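Local coordinates for type III secretion system effector protein ExoU (Pseudomonas fluorescens, PDB 4QMK) that probably hydrolyses host membrane phospholipids as a secreted patatin-like phospholipase and reaches the plasma membrane by binding phosphatidylinositol 4,5-bisphosphate, at residues 150-155 with 167-172; 583-588 with 597-602; 616-621 with 646-651; 623-628 with 636-641. One frame throughout, in Å; residues are numbered along the deposited sequence.

How the contacts relate
Contact 1 lies in the patatin-like phospholipase region and comes first along the chain, joining helix 140-157 to helix 166-173. Contacts 2, 3 and 4 all lie in the C-terminal ExoU family region, with centres about 12 to 16 Å from one another, and they tie together helices 555-585, 592-606, 611-624 and 639-646. Contacts 3 and 4 share helix 611-624, contact 4 being nested in the chain loop that contact 3 closes. Contact 1 is about 20 Å from contact 4, centre to centre, yet Lys154 packs on Phe636, so the two regions touch there. The small C-terminal helical region, probably the part that recognises the membrane, thus rests directly against the phospholipase region.

Contact 1. Residues 150-155 with 167-172; sequences SELGKL and SQLLLT
Leu152 pushes its forked end between Leu169 and Leu170, one methyl going to each. CD2 of Leu152 packs against CD1 of Leu169 at 3.5 Å, while CD1 of Leu152 meets CD2 of Leu170 at 3.7 Å. With chi1 at -80°, CG of Leu152 stands opposite its own carbonyl carbon, which carries the fork toward the second helix. The Leu152 and Leu169 side chains run past one another in opposite directions, whereas Leu170 slants across the other methyl branch. All three leucines are buried and no hydrogen bond spans the segments, so the cohesion is purely apolar. The backbones stay well apart, with 8.4 Å between the CA atoms of Leu152 and Leu169, and the leucine side chains bridge that distance. Leu155 packs on Leu155 of the second subunit and Leu169 on Leu169 of that subunit, so the contact borders on the interface between the two copies and partly forms it. Within the chain, Trp144 of helix 140-157 lies against Leu152, Val156 touches Leu169, and Ser167 OG anchors helix 166-173 to strand 254-260 through the carbonyl of Val259.

Contact 2. Residues 583-588 with 597-602; sequences PSLYRP and LLQRAV
With chi1 at -177°, Leu585 directs CG away from its backbone N, whereas chi1 of -67° sets CG of Leu598 opposite the carbonyl carbon, and the two leucines extend past each other in opposite directions. Each therefore reaches the base of the other residue. CD1 of Leu585 rests on CB of Leu598 at 4.0 Å, and CD1 of Leu598 in turn lies 3.7 Å from the backbone N of Leu585. The same Leu598 methyl is closest to CB of Ser584, at 3.5 Å. Toward the exposed side, Leu585 CD1 also touches CG of Gln599 at 4.2 Å, the two side chains crossing roughly at right angles, with the Gln599 chain extended beyond CG. Helix 555-585 ends here: Tyr586 leaves helical geometry, and Arg587 N bonds back to Ser584 O at 3.2 Å. Helix 592-606 follows after a short connection. No hydrogen bond links the segments. Ser584 offers Leu598 its CB, while its OG probably bonds to Tyr625 OH and approaches Thr640 OG1 at a doubtfully short distance. The chemistry thus divides at Ser584: an apolar side joins two consecutive helices, and the hydroxyl probably takes part in a polar cluster with residues of contact 4.

Contact 3. Residues 616-621 with 646-651; sequences RVLDGI and AWRIPV
Helix 611-624 and the chain leaving helix 639-646 draw nearest at Leu618 and Arg648, whose CA atoms are 7.0 Å apart, with no hydrogen bond between the segments. Leu618 fills the inner part of the approach with a single methyl: CD2 lies 3.7 Å from Arg648 N and 4.0 Å from Trp647 CB, so it packs on the main chain as much as on a side chain. Farther out, Asp619 and Arg648 form a salt bridge. The carboxylate stands nearly upright over one face of the guanidinium, the two planes 81° apart, with OD1 of Asp619 3.2 Å from NH1 of Arg648 and OD2 3.3 Å from NH2. OD1 is offset toward the rim of that face; no N-H points at it, and the attraction is one of charge alone. A bend in the arginine chain at chi3 (67°) turns the guanidinium face to the acid. Both charged groups lie toward the solvent side of buried Leu618. The Trp647 ring meets Phe576 of helix 555-585 edge-to-face, Leu618 packs on the same phenylalanine, and Ile649 N bonds to Asn615 OD1, pinning the last modelled residues along helix 611-624, whose Val617 faces helix 592-606.

Contact 4. Residues 623-628 with 636-641; sequences KHYRAR and FSSTTV
Ser638 opens the contact by setting its CB 3.4 Å from CB of Ala627, carbon on carbon, beside the chain that leaves helix 611-624; its OG lies 4.2 Å from CE2 of Tyr625, obliquely to the ring. Next to touch is Thr640, in the first turn of helix 639-646. Its CB sits over one face of the Tyr625 ring in a CH-pi contact, 3.9 Å from the centroid and 20° off the ring normal, displaced toward the CE2-CZ side. Its CG2 lies 3.9 Å from CE1 across the same ring. The tyrosine presents that face because chi1 of -176° turns CG away from the backbone N and extends the ring toward the start of helix 639-646. Val641 CG2 comes in obliquely near CD2 of Tyr625, at 4.0 Å. The polar ends have partners outside the two segments, beside Ser584 of contact 2: Tyr625 OH bonds to Gln590 NE2, and Thr640 OG1 to Arg254 NH2, which should fix the rotation of both side chains. A buried tyrosine packed on the start of the last helix closes the long connection after helix 611-624, consistent with the compact four-helix bundle of ExoU-type membrane localization domains.

Contact 1. Residues 150-155 with 167-172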
loop_
_atom_site.group_PDB
_atom_site.type_symbol
_atom_site.label_atom_id
_atom_site.label_comp_id
_atom_site.label_asym_id
_atom_site.label_seq_id
_atom_site.Cartn_x
_atom_site.Cartn_y
_atom_site.Cartn_z
ATOM N N SER A 150 6.960 -23.863 0.964
ATOM C CA SER A 150 7.440 -24.202 -0.385
ATOM C C SER A 150 6.899 -23.279 -1.494
ATOM O O SER A 150 7.660 -22.734 -2.323
ATOM C CB SER A 150 7.109 -25.637 -0.734
ATOM O OG SER A 150 7.119 -25.809 -2.152
ATOM N N GLU A 151 5.583 -23.162 -1.549
ATOM C CA GLU A 151 4.911 -22.273 -2.486
ATOM C C GLU A 151 5.525 -20.851 -2.442
ATOM O O GLU A 151 5.862 -20.256 -3.477
ATOM C CB GLU A 151 3.415 -22.207 -2.136
ATOM C CG GLU A 151 2.543 -23.427 -2.516
ATOM C CD GLU A 151 2.651 -24.647 -1.587
ATOM O OE1 GLU A 151 2.968 -24.473 -0.392
ATOM O OE2 GLU A 151 2.385 -25.793 -2.049
ATOM N N LEU A 152 5.719 -20.333 -1.243
ATOM C CA LEU A 152 6.246 -18.999 -1.095
ATOM C C LEU A 152 7.637 -18.806 -1.633
ATOM O O LEU A 152 7.990 -17.706 -2.115
ATOM C CB LEU A 152 6.250 -18.590 0.371
ATOM C CG LEU A 152 4.912 -18.124 0.873
ATOM C CD1 LEU A 152 4.977 -17.898 2.371
ATOM C CD2 LEU A 152 4.510 -16.862 0.150
ATOM N N GLY A 153 8.439 -19.851 -1.537
ATOM C CA GLY A 153 9.803 -19.764 -1.976
ATOM C C GLY A 153 9.830 -19.653 -3.478
ATOM O O GLY A 153 10.498 -18.787 -4.027
ATOM N N LYS A 154 9.079 -20.532 -4.132
ATOM C CA LYS A 154 9.021 -20.518 -5.573
ATOM C C LYS A 154 8.535 -19.171 -6.116
ATOM O O LYS A 154 9.214 -18.510 -6.917
ATOM C CB LYS A 154 8.122 -21.640 -6.061
ATOM C CG LYS A 154 8.836 -22.949 -6.095
ATOM C CD LYS A 154 7.889 -24.128 -5.974
ATOM C CE LYS A 154 8.674 -25.427 -6.109
ATOM N NZ LYS A 154 7.891 -26.586 -5.615
ATOM N N LEU A 155 7.379 -18.751 -5.632
ATOM C CA LEU A 155 6.749 -17.574 -6.161
ATOM C C LEU A 155 7.675 -16.381 -6.142
ATOM O O LEU A 155 8.005 -15.824 -7.199
ATOM C CB LEU A 155 5.479 -17.286 -5.401
ATOM C CG LEU A 155 4.300 -18.218 -5.709
ATOM C CD1 LEU A 155 3.241 -18.037 -4.640
ATOM C CD2 LEU A 155 3.693 -17.959 -7.072
ATOM N N SER A 167 8.966 -10.272 2.824
ATOM C CA SER A 167 8.053 -9.559 3.720
ATOM C C SER A 167 6.875 -8.893 3.008
ATOM O O SER A 167 5.772 -8.811 3.543
ATOM C CB SER A 167 8.798 -8.465 4.467
ATOM O OG SER A 167 9.499 -7.574 3.617
ATOM N N GLN A 168 7.091 -8.402 1.806
ATOM C CA GLN A 168 6.013 -7.743 1.069
ATOM C C GLN A 168 4.878 -8.684 0.702
ATOM O O GLN A 168 3.702 -8.343 0.804
ATOM C CB GLN A 168 6.593 -6.975 -0.103
ATOM C CG GLN A 168 7.260 -5.706 0.414
ATOM C CD GLN A 168 8.261 -5.105 -0.518
ATOM O OE1 GLN A 168 8.793 -5.766 -1.399
ATOM N NE2 GLN A 168 8.560 -3.855 -0.301
ATOM N N LEU A 169 5.226 -9.893 0.339
ATOM C CA LEU A 169 4.227 -10.909 0.118
ATOM C C LEU A 169 3.475 -11.267 1.380
ATOM O O LEU A 169 2.285 -11.393 1.338
ATOM C CB LEU A 169 4.862 -12.178 -0.373
ATOM C CG LEU A 169 4.555 -12.601 -1.790
ATOM C CD1 LEU A 169 4.979 -14.056 -1.951
ATOM C CD2 LEU A 169 3.060 -12.467 -2.056
ATOM N N LEU A 170 4.189 -11.449 2.493
ATOM C CA LEU A 170 3.593 -11.891 3.748
ATOM C C LEU A 170 2.669 -10.852 4.283
ATOM O O LEU A 170 1.582 -11.166 4.803
ATOM C CB LEU A 170 4.681 -12.211 4.775
ATOM C CG LEU A 170 5.596 -13.334 4.324
ATOM C CD1 LEU A 170 6.694 -13.573 5.324
ATOM C CD2 LEU A 170 4.823 -14.588 4.125
ATOM N N LEU A 171 3.103 -9.601 4.174
ATOM C CA LEU A 171 2.265 -8.473 4.549
ATOM C C LEU A 171 0.882 -8.642 3.946
ATOM O O LEU A 171 -0.090 -8.622 4.660
ATOM C CB LEU A 171 2.890 -7.173 4.052
ATOM C CG LEU A 171 1.959 -5.968 4.061
ATOM C CD1 LEU A 171 1.432 -5.763 5.453
ATOM C CD2 LEU A 171 2.701 -4.727 3.615
ATOM N N THR A 172 0.795 -8.861 2.629
ATOM C CA THR A 172 -0.517 -8.941 1.977
ATOM C C THR A 172 -1.193 -10.301 2.085
ATOM O O THR A 172 -2.381 -10.381 1.880
ATOM C CB THR A 172 -0.518 -8.516 0.498
ATOM O OG1 THR A 172 -0.093 -9.595 -0.303
ATOM C CG2 THR A 172 0.352 -7.274 0.228
#

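Contact 2. Residues 583-588 with 597-602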
loop_
_atom_site.group_PDB
_atom_site.type_symbol
_atom_site.label_atom_id
_atom_site.label_comp_id
_atom_site.label_asym_id
_atom_site.label_seq_id
_atom_site.Cartn_x
_atom_site.Cartn_y
_atom_site.Cartn_z
ATOM N N PRO A 583 20.288 -16.587 -0.607
ATOM C CA PRO A 583 19.648 -17.886 -0.710
ATOM C C PRO A 583 20.397 -18.958 -1.471
ATOM O O PRO A 583 20.267 -20.123 -1.065
ATOM C CB PRO A 583 18.359 -17.605 -1.430
ATOM C CG PRO A 583 18.096 -16.206 -1.141
ATOM C CD PRO A 583 19.408 -15.527 -1.065
ATOM N N SER A 584 21.126 -18.609 -2.549
ATOM C CA SER A 584 21.884 -19.612 -3.310
ATOM C C SER A 584 23.112 -20.012 -2.537
ATOM O O SER A 584 23.470 -21.182 -2.452
ATOM C CB SER A 584 22.438 -19.042 -4.612
ATOM O OG SER A 584 21.642 -19.284 -5.756
ATOM N N LEU A 585 23.783 -19.004 -1.997
ATOM C CA LEU A 585 25.058 -19.207 -1.337
ATOM C C LEU A 585 24.913 -20.079 -0.137
ATOM O O LEU A 585 25.727 -20.938 0.070
ATOM C CB LEU A 585 25.652 -17.841 -0.983
ATOM C CG LEU A 585 27.037 -17.766 -0.333
ATOM C CD1 LEU A 585 28.065 -18.501 -1.138
ATOM C CD2 LEU A 585 27.462 -16.306 -0.171
ATOM N N TYR A 586 23.839 -19.891 0.632
ATOM C CA TYR A 586 23.606 -20.699 1.824
ATOM C C TYR A 586 22.659 -21.861 1.606
ATOM O O TYR A 586 22.138 -22.413 2.532
ATOM C CB TYR A 586 23.105 -19.808 2.945
ATOM C CG TYR A 586 24.202 -18.887 3.339
ATOM C CD1 TYR A 586 25.269 -19.319 4.100
ATOM C CD2 TYR A 586 24.228 -17.616 2.870
ATOM C CE1 TYR A 586 26.308 -18.465 4.427
ATOM C CE2 TYR A 586 25.255 -16.753 3.193
ATOM C CZ TYR A 586 26.282 -17.189 3.983
ATOM O OH TYR A 586 27.294 -16.308 4.279
ATOM N N ARG A 587 22.431 -22.212 0.366
ATOM C CA ARG A 587 21.603 -23.341 0.045
ATOM C C ARG A 587 22.407 -24.609 0.454
ATOM O O ARG A 587 23.537 -24.803 -0.040
ATOM C CB ARG A 587 21.367 -23.365 -1.471
ATOM C CG ARG A 587 20.157 -24.158 -1.928
ATOM C CD ARG A 587 20.352 -24.805 -3.298
ATOM N NE ARG A 587 20.763 -26.172 -3.057
ATOM C CZ ARG A 587 21.490 -26.921 -3.869
ATOM N NH1 ARG A 587 21.978 -26.432 -5.017
ATOM N NH2 ARG A 587 21.755 -28.170 -3.499
ATOM N N PRO A 588 21.858 -25.443 1.357
ATOM C CA PRO A 588 22.467 -26.752 1.711
ATOM C C PRO A 588 22.784 -27.601 0.479
ATOM O O PRO A 588 21.902 -27.831 -0.351
ATOM C CB PRO A 588 21.370 -27.444 2.523
ATOM C CG PRO A 588 20.591 -26.337 3.111
ATOM C CD PRO A 588 20.668 -25.161 2.168
ATOM N N LEU A 597 32.029 -18.609 -6.737
ATOM C CA LEU A 597 31.515 -17.644 -7.730
ATOM C C LEU A 597 30.644 -16.555 -7.054
ATOM O O LEU A 597 30.865 -15.376 -7.242
ATOM C CB LEU A 597 30.693 -18.386 -8.780
ATOM C CG LEU A 597 29.973 -17.543 -9.821
ATOM C CD1 LEU A 597 30.976 -16.969 -10.811
ATOM C CD2 LEU A 597 28.953 -18.360 -10.561
ATOM N N LEU A 598 29.676 -16.993 -6.247
ATOM C CA LEU A 598 28.805 -16.105 -5.514
ATOM C C LEU A 598 29.549 -15.203 -4.530
ATOM O O LEU A 598 29.234 -14.002 -4.416
ATOM C CB LEU A 598 27.737 -16.905 -4.793
ATOM C CG LEU A 598 26.761 -17.580 -5.769
ATOM C CD1 LEU A 598 25.820 -18.496 -5.045
ATOM C CD2 LEU A 598 25.958 -16.589 -6.571
ATOM N N GLN A 599 30.545 -15.754 -3.838
ATOM C CA GLN A 599 31.364 -14.947 -2.959
ATOM C C GLN A 599 32.150 -13.883 -3.729
ATOM O O GLN A 599 32.158 -12.719 -3.333
ATOM C CB GLN A 599 32.297 -15.802 -2.121
ATOM C CG GLN A 599 31.637 -16.388 -0.872
ATOM C CD GLN A 599 32.509 -17.429 -0.187
ATOM O OE1 GLN A 599 33.398 -18.030 -0.803
ATOM N NE2 GLN A 599 32.249 -17.663 1.074
ATOM N N ARG A 600 32.774 -14.273 -4.829
ATOM C CA ARG A 600 33.480 -13.318 -5.671
ATOM C C ARG A 600 32.501 -12.213 -6.142
ATOM O O ARG A 600 32.845 -11.017 -6.145
ATOM C CB ARG A 600 34.132 -14.014 -6.861
ATOM C CG ARG A 600 34.879 -13.037 -7.740
ATOM C CD ARG A 600 35.889 -13.510 -8.795
ATOM N NE ARG A 600 36.494 -12.284 -9.363
ATOM C CZ ARG A 600 37.282 -12.213 -10.440
ATOM N NH1 ARG A 600 37.625 -13.299 -11.127
ATOM N NH2 ARG A 600 37.744 -11.026 -10.830
ATOM N N ALA A 601 31.254 -12.611 -6.440
ATOM C CA ALA A 601 30.244 -11.680 -6.878
ATOM C C ALA A 601 29.931 -10.651 -5.808
ATOM O O ALA A 601 29.697 -9.508 -6.136
ATOM C CB ALA A 601 28.969 -12.384 -7.281
ATOM N N VAL A 602 29.914 -11.066 -4.541
ATOM C CA VAL A 602 29.640 -10.157 -3.451
ATOM C C VAL A 602 30.691 -9.055 -3.334
ATOM O O VAL A 602 30.319 -7.879 -3.297
ATOM C CB VAL A 602 29.456 -10.936 -2.128
ATOM C CG1 VAL A 602 29.521 -10.040 -0.905
ATOM C CG2 VAL A 602 28.143 -11.651 -2.201
#

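Contact 3. Residues 616-621 with 646-651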
loop_
_atom_site.group_PDB
_atom_site.type_symbol
_atom_site.label_atom_id
_atom_site.label_comp_id
_atom_site.label_asym_id
_atom_site.label_seq_id
_atom_site.Cartn_x
_atom_site.Cartn_y
_atom_site.Cartn_z
ATOM N N ARG A 616 28.029 -6.271 -15.212
ATOM C CA ARG A 616 29.115 -7.154 -15.532
ATOM C C ARG A 616 29.015 -8.271 -14.595
ATOM O O ARG A 616 29.133 -9.429 -15.005
ATOM C CB ARG A 616 30.472 -6.474 -15.380
ATOM C CG ARG A 616 31.645 -7.311 -15.863
ATOM C CD ARG A 616 32.966 -6.525 -15.912
ATOM N NE ARG A 616 34.131 -7.419 -15.821
ATOM C CZ ARG A 616 34.593 -8.174 -16.825
ATOM N NH1 ARG A 616 34.000 -8.160 -18.019
ATOM N NH2 ARG A 616 35.647 -8.965 -16.631
ATOM N N VAL A 617 28.786 -7.962 -13.318
ATOM C CA VAL A 617 28.773 -9.021 -12.287
ATOM C C VAL A 617 27.631 -9.971 -12.495
ATOM O O VAL A 617 27.798 -11.158 -12.289
ATOM C CB VAL A 617 28.683 -8.491 -10.846
ATOM C CG1 VAL A 617 28.702 -9.658 -9.870
ATOM C CG2 VAL A 617 29.831 -7.550 -10.522
ATOM N N LEU A 618 26.482 -9.466 -12.934
ATOM C CA LEU A 618 25.338 -10.332 -13.163
ATOM C C LEU A 618 25.524 -11.165 -14.400
ATOM O O LEU A 618 25.108 -12.310 -14.412
ATOM C CB LEU A 618 24.019 -9.557 -13.250
ATOM C CG LEU A 618 23.271 -9.192 -11.946
ATOM C CD1 LEU A 618 24.135 -8.603 -10.868
ATOM C CD2 LEU A 618 22.189 -8.208 -12.314
ATOM N N ASP A 619 26.129 -10.609 -15.436
ATOM C CA ASP A 619 26.394 -11.381 -16.638
ATOM C C ASP A 619 27.313 -12.567 -16.327
ATOM O O ASP A 619 27.142 -13.639 -16.912
ATOM C CB ASP A 619 26.974 -10.516 -17.745
ATOM C CG ASP A 619 25.972 -9.452 -18.261
ATOM O OD1 ASP A 619 24.733 -9.663 -18.112
ATOM O OD2 ASP A 619 26.436 -8.404 -18.842
ATOM N N GLY A 620 28.248 -12.396 -15.389
ATOM C CA GLY A 620 29.142 -13.499 -14.963
ATOM C C GLY A 620 28.385 -14.619 -14.216
ATOM O O GLY A 620 28.713 -15.783 -14.345
ATOM N N ILE A 621 27.387 -14.261 -13.403
ATOM C CA ILE A 621 26.582 -15.267 -12.752
ATOM C C ILE A 621 25.879 -16.070 -13.862
ATOM O O ILE A 621 25.888 -17.307 -13.900
ATOM C CB ILE A 621 25.474 -14.661 -11.886
ATOM C CG1 ILE A 621 26.000 -13.626 -10.882
ATOM C CG2 ILE A 621 24.713 -15.732 -11.126
ATOM C CD1 ILE A 621 27.121 -14.078 -10.038
ATOM N N ALA A 646 16.884 -10.989 -14.677
ATOM C CA ALA A 646 15.796 -10.094 -14.278
ATOM C C ALA A 646 16.239 -8.827 -13.519
ATOM O O ALA A 646 15.529 -7.840 -13.529
ATOM C CB ALA A 646 14.809 -10.851 -13.399
ATOM N N TRP A 647 17.365 -8.870 -12.815
ATOM C CA TRP A 647 17.825 -7.696 -12.094
ATOM C C TRP A 647 18.755 -6.802 -12.907
ATOM O O TRP A 647 19.175 -5.784 -12.424
ATOM C CB TRP A 647 18.510 -8.097 -10.794
ATOM C CG TRP A 647 17.606 -8.576 -9.633
ATOM C CD1 TRP A 647 16.899 -9.741 -9.560
ATOM C CD2 TRP A 647 17.446 -7.937 -8.343
ATOM N NE1 TRP A 647 16.246 -9.841 -8.338
ATOM C CE2 TRP A 647 16.582 -8.754 -7.570
ATOM C CE3 TRP A 647 17.922 -6.739 -7.787
ATOM C CZ2 TRP A 647 16.198 -8.420 -6.288
ATOM C CZ3 TRP A 647 17.523 -6.398 -6.506
ATOM C CH2 TRP A 647 16.667 -7.231 -5.769
ATOM N N ARG A 648 19.101 -7.151 -14.131
ATOM C CA ARG A 648 19.957 -6.254 -14.934
ATOM C C ARG A 648 19.337 -4.875 -15.021
ATOM O O ARG A 648 18.134 -4.736 -15.135
ATOM C CB ARG A 648 20.156 -6.737 -16.380
ATOM C CG ARG A 648 20.930 -8.018 -16.526
ATOM C CD ARG A 648 21.432 -8.251 -17.948
ATOM N NE ARG A 648 22.430 -7.244 -18.295
ATOM C CZ ARG A 648 23.136 -7.217 -19.426
ATOM N NH1 ARG A 648 22.993 -8.180 -20.337
ATOM N NH2 ARG A 648 24.008 -6.253 -19.636
ATOM N N ILE A 649 20.171 -3.853 -14.996
ATOM C CA ILE A 649 19.680 -2.474 -15.117
ATOM C C ILE A 649 19.508 -2.180 -16.606
ATOM O O ILE A 649 20.451 -2.344 -17.371
ATOM C CB ILE A 649 20.620 -1.461 -14.453
ATOM C CG1 ILE A 649 20.677 -1.722 -12.946
ATOM C CG2 ILE A 649 20.139 -0.043 -14.691
ATOM C CD1 ILE A 649 21.915 -1.160 -12.303
ATOM N N PRO A 650 18.275 -1.787 -17.012
ATOM C CA PRO A 650 17.872 -1.545 -18.392
ATOM C C PRO A 650 18.881 -0.877 -19.302
ATOM O O PRO A 650 19.025 -1.310 -20.434
ATOM C CB PRO A 650 16.637 -0.670 -18.225
ATOM C CG PRO A 650 15.974 -1.258 -17.017
ATOM C CD PRO A 650 17.108 -1.646 -16.103
ATOM N N VAL A 651 19.591 0.138 -18.832
ATOM C CA VAL A 651 20.511 0.862 -19.723
ATOM C C VAL A 651 19.706 1.622 -20.817
ATOM O O VAL A 651 19.201 2.733 -20.600
ATOM C CB VAL A 651 21.557 -0.088 -20.405
ATOM C CG1 VAL A 651 22.200 0.588 -21.624
ATOM C CG2 VAL A 651 22.614 -0.554 -19.409
#

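Contact 4. Residues 623-628 with 636-641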
loop_
_atom_site.group_PDB
_atom_site.type_symbol
_atom_site.label_atom_id
_atom_site.label_comp_id
_atom_site.label_asym_id
_atom_site.label_seq_id
_atom_site.Cartn_x
_atom_site.Cartn_y
_atom_site.Cartn_z
ATOM N N LYS A 623 26.625 -16.529 -16.819
ATOM C CA LYS A 623 27.543 -17.310 -17.632
ATOM C C LYS A 623 28.131 -18.559 -16.955
ATOM O O LYS A 623 28.306 -19.590 -17.607
ATOM C CB LYS A 623 28.675 -16.421 -18.059
ATOM C CG LYS A 623 29.616 -17.042 -19.059
ATOM C CD LYS A 623 30.564 -15.986 -19.618
ATOM C CE LYS A 623 31.274 -16.447 -20.890
ATOM N NZ LYS A 623 32.040 -15.303 -21.499
ATOM N N HIS A 624 28.386 -18.479 -15.644
ATOM C CA HIS A 624 29.059 -19.562 -14.957
ATOM C C HIS A 624 28.275 -20.314 -13.906
ATOM O O HIS A 624 28.664 -21.417 -13.543
ATOM C CB HIS A 624 30.299 -19.018 -14.286
ATOM C CG HIS A 624 31.252 -18.362 -15.214
ATOM N ND1 HIS A 624 32.196 -19.065 -15.929
ATOM C CD2 HIS A 624 31.449 -17.055 -15.507
ATOM C CE1 HIS A 624 32.907 -18.219 -16.658
ATOM N NE2 HIS A 624 32.480 -16.993 -16.407
ATOM N N TYR A 625 27.230 -19.727 -13.345
ATOM C CA TYR A 625 26.503 -20.424 -12.292
ATOM C C TYR A 625 25.944 -21.716 -12.860
ATOM O O TYR A 625 25.384 -21.665 -13.910
ATOM C CB TYR A 625 25.348 -19.602 -11.814
ATOM C CG TYR A 625 24.631 -20.217 -10.667
ATOM C CD1 TYR A 625 25.060 -20.021 -9.420
ATOM C CD2 TYR A 625 23.520 -21.002 -10.849
ATOM C CE1 TYR A 625 24.423 -20.600 -8.331
ATOM C CE2 TYR A 625 22.825 -21.524 -9.776
ATOM C CZ TYR A 625 23.290 -21.332 -8.514
ATOM O OH TYR A 625 22.639 -21.864 -7.415
ATOM N N ARG A 626 26.131 -22.846 -12.175
ATOM C CA ARG A 626 25.621 -24.158 -12.607
ATOM C C ARG A 626 24.576 -24.789 -11.657
ATOM O O ARG A 626 24.865 -25.020 -10.496
ATOM C CB ARG A 626 26.792 -25.125 -12.623
ATOM C CG ARG A 626 27.959 -24.752 -13.530
ATOM C CD ARG A 626 27.599 -24.750 -15.004
ATOM N NE ARG A 626 26.947 -25.993 -15.377
ATOM C CZ ARG A 626 27.020 -26.569 -16.576
ATOM N NH1 ARG A 626 27.741 -26.009 -17.562
ATOM N NH2 ARG A 626 26.387 -27.749 -16.781
ATOM N N ALA A 627 23.398 -25.135 -12.165
ATOM C CA ALA A 627 22.341 -25.801 -11.349
ATOM C C ALA A 627 22.126 -27.277 -11.696
ATOM O O ALA A 627 22.588 -27.732 -12.734
ATOM C CB ALA A 627 21.035 -25.073 -11.540
ATOM N N ARG A 628 21.445 -28.042 -10.828
ATOM C CA ARG A 628 21.159 -29.455 -11.160
ATOM C C ARG A 628 19.804 -29.469 -11.826
ATOM O O ARG A 628 18.970 -28.605 -11.534
ATOM C CB ARG A 628 21.110 -30.404 -9.939
ATOM C CG ARG A 628 22.282 -30.335 -8.965
ATOM C CD ARG A 628 23.495 -31.186 -9.315
ATOM N NE ARG A 628 23.255 -32.594 -9.034
ATOM C CZ ARG A 628 24.206 -33.515 -8.840
ATOM N NH1 ARG A 628 25.505 -33.201 -8.854
ATOM N NH2 ARG A 628 23.851 -34.761 -8.609
ATOM N N PHE A 636 10.352 -23.554 -11.158
ATOM C CA PHE A 636 11.290 -22.660 -10.467
ATOM C C PHE A 636 12.332 -23.332 -9.555
ATOM O O PHE A 636 12.427 -23.011 -8.358
ATOM C CB PHE A 636 10.516 -21.559 -9.712
ATOM C CG PHE A 636 9.437 -20.912 -10.537
ATOM C CD1 PHE A 636 9.752 -20.287 -11.747
ATOM C CD2 PHE A 636 8.110 -20.936 -10.119
ATOM C CE1 PHE A 636 8.755 -19.691 -12.517
ATOM C CE2 PHE A 636 7.109 -20.345 -10.884
ATOM C CZ PHE A 636 7.431 -19.716 -12.080
ATOM N N SER A 637 13.127 -24.236 -10.146
ATOM C CA SER A 637 14.255 -24.897 -9.459
ATOM C C SER A 637 15.422 -23.895 -9.266
ATOM O O SER A 637 15.559 -23.362 -8.177
ATOM C CB SER A 637 14.697 -26.153 -10.220
ATOM O OG SER A 637 13.715 -27.181 -10.145
ATOM N N SER A 638 16.235 -23.642 -10.306
ATOM C CA SER A 638 17.303 -22.596 -10.276
ATOM C C SER A 638 16.824 -21.198 -10.652
ATOM O O SER A 638 17.109 -20.664 -11.770
ATOM C CB SER A 638 18.506 -22.877 -11.214
ATOM O OG SER A 638 19.138 -21.635 -11.708
ATOM N N THR A 639 16.193 -20.550 -9.705
ATOM C CA THR A 639 15.913 -19.167 -9.944
ATOM C C THR A 639 17.207 -18.300 -10.090
ATOM O O THR A 639 17.088 -17.201 -10.525
ATOM C CB THR A 639 14.964 -18.576 -8.869
ATOM O OG1 THR A 639 15.619 -18.539 -7.589
ATOM C CG2 THR A 639 13.627 -19.379 -8.777
ATOM N N THR A 640 18.421 -18.787 -9.802
ATOM C CA THR A 640 19.584 -17.880 -9.709
ATOM C C THR A 640 19.966 -17.168 -11.008
ATOM O O THR A 640 20.158 -15.936 -11.028
ATOM C CB THR A 640 20.850 -18.560 -9.111
ATOM O OG1 THR A 640 20.546 -19.208 -7.874
ATOM C CG2 THR A 640 21.965 -17.569 -8.830
ATOM N N VAL A 641 20.128 -17.929 -12.073
ATOM C CA VAL A 641 20.452 -17.357 -13.344
ATOM C C VAL A 641 19.305 -16.492 -13.801
ATOM O O VAL A 641 19.525 -15.422 -14.339
ATOM C CB VAL A 641 20.790 -18.457 -14.433
ATOM C CG1 VAL A 641 20.937 -17.853 -15.817
ATOM C CG2 VAL A 641 22.080 -19.179 -14.067
#